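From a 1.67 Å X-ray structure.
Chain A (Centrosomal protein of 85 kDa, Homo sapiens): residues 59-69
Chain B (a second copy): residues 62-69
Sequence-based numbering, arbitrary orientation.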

# COMPACT_ATOMS: atom_id res chain seq x y z
N GLN A 59 1.68 -5.62 -20.45
CA GLN A 59 1.86 -5.18 -21.83
C GLN A 59 3.28 -5.44 -22.31
O GLN A 59 3.49 -5.79 -23.48
CB GLN A 59 1.53 -3.70 -21.97
CG GLN A 59 0.09 -3.35 -21.66
CD GLN A 59 -0.19 -1.87 -21.79
OE1 GLN A 59 0.17 -1.25 -22.79
NE2 GLN A 59 -0.82 -1.30 -20.78
N LEU A 60 4.27 -5.28 -21.43
CA LEU A 60 5.66 -5.52 -21.82
C LEU A 60 5.92 -7.01 -22.01
O LEU A 60 6.66 -7.40 -22.93
CB LEU A 60 6.61 -4.94 -20.78
CG LEU A 60 6.82 -3.43 -20.86
CD1 LEU A 60 7.52 -2.93 -19.61
CD2 LEU A 60 7.64 -3.08 -22.10
N ARG A 61 5.35 -7.85 -21.15
CA ARG A 61 5.49 -9.29 -21.34
C ARG A 61 4.92 -9.72 -22.69
O ARG A 61 5.49 -10.58 -23.37
CB ARG A 61 4.81 -10.05 -20.19
CG ARG A 61 5.54 -9.92 -18.86
CD ARG A 61 4.80 -10.62 -17.73
NE ARG A 61 4.59 -12.04 -18.00
CZ ARG A 61 5.44 -13.01 -17.65
NH1 ARG A 61 6.56 -12.71 -17.01
NH2 ARG A 61 5.16 -14.27 -17.94
N THR A 62 3.79 -9.12 -23.10
CA THR A 62 3.22 -9.41 -24.41
C THR A 62 4.19 -9.01 -25.52
O THR A 62 4.43 -9.79 -26.46
CB THR A 62 1.89 -8.69 -24.58
OG1 THR A 62 0.93 -9.22 -23.66
CG2 THR A 62 1.36 -8.85 -26.00
N ALA A 63 4.74 -7.81 -25.43
CA ALA A 63 5.68 -7.35 -26.45
C ALA A 63 6.89 -8.27 -26.55
O ALA A 63 7.34 -8.60 -27.66
CB ALA A 63 6.13 -5.92 -26.15
N VAL A 64 7.43 -8.71 -25.41
CA VAL A 64 8.58 -9.61 -25.43
C VAL A 64 8.22 -10.91 -26.14
O VAL A 64 9.00 -11.42 -26.96
CB VAL A 64 9.07 -9.88 -23.99
CG1 VAL A 64 10.03 -11.06 -23.97
CG2 VAL A 64 9.74 -8.63 -23.42
N LYS A 65 7.05 -11.46 -25.84
CA LYS A 65 6.64 -12.72 -26.46
C LYS A 65 6.48 -12.56 -27.97
O LYS A 65 6.87 -13.44 -28.74
CB LYS A 65 5.33 -13.21 -25.85
CG LYS A 65 5.42 -13.66 -24.40
CD LYS A 65 4.03 -14.01 -23.88
CE LYS A 65 4.04 -14.29 -22.39
NZ LYS A 65 2.69 -14.72 -21.92
N GLU A 66 5.89 -11.44 -28.40
CA GLU A 66 5.67 -11.22 -29.82
C GLU A 66 6.99 -11.06 -30.56
O GLU A 66 7.21 -11.68 -31.60
CB GLU A 66 4.77 -10.00 -30.03
CG GLU A 66 3.35 -10.22 -29.51
CD GLU A 66 2.42 -9.06 -29.80
OE1 GLU A 66 2.91 -7.91 -29.93
OE2 GLU A 66 1.20 -9.29 -29.90
N LEU A 67 7.90 -10.24 -30.02
CA LEU A 67 9.19 -10.04 -30.68
C LEU A 67 9.99 -11.34 -30.73
O LEU A 67 10.66 -11.62 -31.72
CB LEU A 67 9.99 -8.95 -29.98
CG LEU A 67 9.92 -7.55 -30.59
CD1 LEU A 67 8.51 -6.97 -30.48
CD2 LEU A 67 10.93 -6.63 -29.93
N SER A 68 9.92 -12.14 -29.66
CA SER A 68 10.65 -13.40 -29.65
C SER A 68 10.19 -14.31 -30.78
O SER A 68 11.01 -14.88 -31.50
CB SER A 68 10.48 -14.09 -28.30
OG SER A 68 11.02 -13.31 -27.24
N VAL A 69 8.88 -14.46 -30.94
CA VAL A 69 8.38 -15.35 -32.00
C VAL A 69 8.75 -14.80 -33.37
O VAL A 69 9.07 -15.56 -34.29
CB VAL A 69 6.86 -15.57 -31.86
CG1 VAL A 69 6.12 -14.25 -31.94
CG2 VAL A 69 6.38 -16.52 -32.95
N THR B 62 14.21 -3.12 -21.33
CA THR B 62 15.49 -3.39 -21.97
C THR B 62 15.44 -4.67 -22.80
O THR B 62 16.05 -4.75 -23.87
CB THR B 62 16.59 -3.46 -20.90
OG1 THR B 62 16.75 -2.17 -20.31
CG2 THR B 62 17.92 -3.91 -21.51
N ALA B 63 14.70 -5.68 -22.33
CA ALA B 63 14.54 -6.90 -23.11
C ALA B 63 13.88 -6.62 -24.45
O ALA B 63 14.29 -7.17 -25.48
CB ALA B 63 13.73 -7.93 -22.33
N VAL B 64 12.86 -5.77 -24.46
CA VAL B 64 12.23 -5.38 -25.72
C VAL B 64 13.26 -4.74 -26.65
O VAL B 64 13.32 -5.05 -27.85
CB VAL B 64 11.03 -4.45 -25.46
CG1 VAL B 64 10.54 -3.83 -26.76
CG2 VAL B 64 9.91 -5.21 -24.77
N LYS B 65 14.08 -3.84 -26.11
CA LYS B 65 15.11 -3.21 -26.93
C LYS B 65 16.12 -4.23 -27.44
O LYS B 65 16.53 -4.17 -28.61
CB LYS B 65 15.82 -2.11 -26.13
CG LYS B 65 14.95 -0.92 -25.78
CD LYS B 65 15.75 0.10 -25.00
CE LYS B 65 14.86 1.11 -24.30
NZ LYS B 65 15.66 2.08 -23.51
N GLU B 66 16.52 -5.18 -26.59
CA GLU B 66 17.48 -6.20 -27.02
C GLU B 66 16.89 -7.07 -28.13
O GLU B 66 17.58 -7.43 -29.09
CB GLU B 66 17.91 -7.07 -25.84
CG GLU B 66 18.69 -6.33 -24.75
CD GLU B 66 19.01 -7.21 -23.56
OE1 GLU B 66 18.52 -8.36 -23.51
OE2 GLU B 66 19.75 -6.76 -22.66
N LEU B 67 15.61 -7.43 -28.00
CA LEU B 67 14.96 -8.22 -29.04
C LEU B 67 14.77 -7.41 -30.32
O LEU B 67 14.77 -7.99 -31.41
CB LEU B 67 13.61 -8.75 -28.53
CG LEU B 67 13.71 -9.87 -27.50
CD1 LEU B 67 12.38 -10.08 -26.78
CD2 LEU B 67 14.18 -11.16 -28.15
N SER B 68 14.62 -6.09 -30.20
CA SER B 68 14.55 -5.25 -31.40
C SER B 68 15.88 -5.21 -32.13
O SER B 68 15.91 -5.21 -33.37
CB SER B 68 14.10 -3.84 -31.03
OG SER B 68 12.80 -3.86 -30.47
N VAL B 69 16.99 -5.18 -31.39
CA VAL B 69 18.31 -5.23 -32.02
C VAL B 69 18.50 -6.56 -32.74
O VAL B 69 18.95 -6.61 -33.90
CB VAL B 69 19.42 -5.00 -30.98
CG1 VAL B 69 20.79 -5.26 -31.60
CG2 VAL B 69 19.35 -3.59 -30.43

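How do the two helices lie against each other? They run in the same direction, their axes inclined by 17° and 9.3 Å apart at closest approach, and equivalent residues face one another. The CA atoms of Val A64 and Val B64 are 5.6 Å apart, and those of Leu A67 and Leu B67 are 6.3 Å apart. The stretches bury 348 Å².

What fills the space between them? Apolar side chains do most of it. The two valines meet through Val A64 CG2 and Val B64 CG2 at 3.7 Å, both in the t rotamer. Val B64 is a knob seated among Leu A60, Ala A63, Val A64 and Leu A67. Val B64 CG2 lies 4.1 Å from Ala A63 CB and 4.1 Å from Leu A60 CD2; the leucine's CB points sideways, but its end comes nearer. The small alanines point toward the partner helix and leave room for the valines to approach, Ala B63 CB lying 4.2 Å from Val A64 CG2.

Do the leucines pack identically? Both point toward the opposite helix, but their rotamers differ. Leu B67 is m,t and places CD1 3.8 Å from Val A64 CG1. Leu A67, with chi1 between wells at -97° and chi2 at 66°, brings CD2 to 3.7 Å from Leu B67 CB. The seam is therefore only approximately symmetric.

Where do the polar groups go? No hydrogen bond crosses between the stretches. Each serine instead turns its hydroxyl back on its own helix: Ser A68 OG donates to Val A64 O at 2.8 Å, and Ser B68 OG to Val B64 O at 2.9 Å. Thus satisfied, the hydroxyls can border the leucines, with Ser B68 OG 3.4 Å from Leu A67 CD2. Lys A65 and Lys B65 point away, keeping their charged chains off the apolar seam.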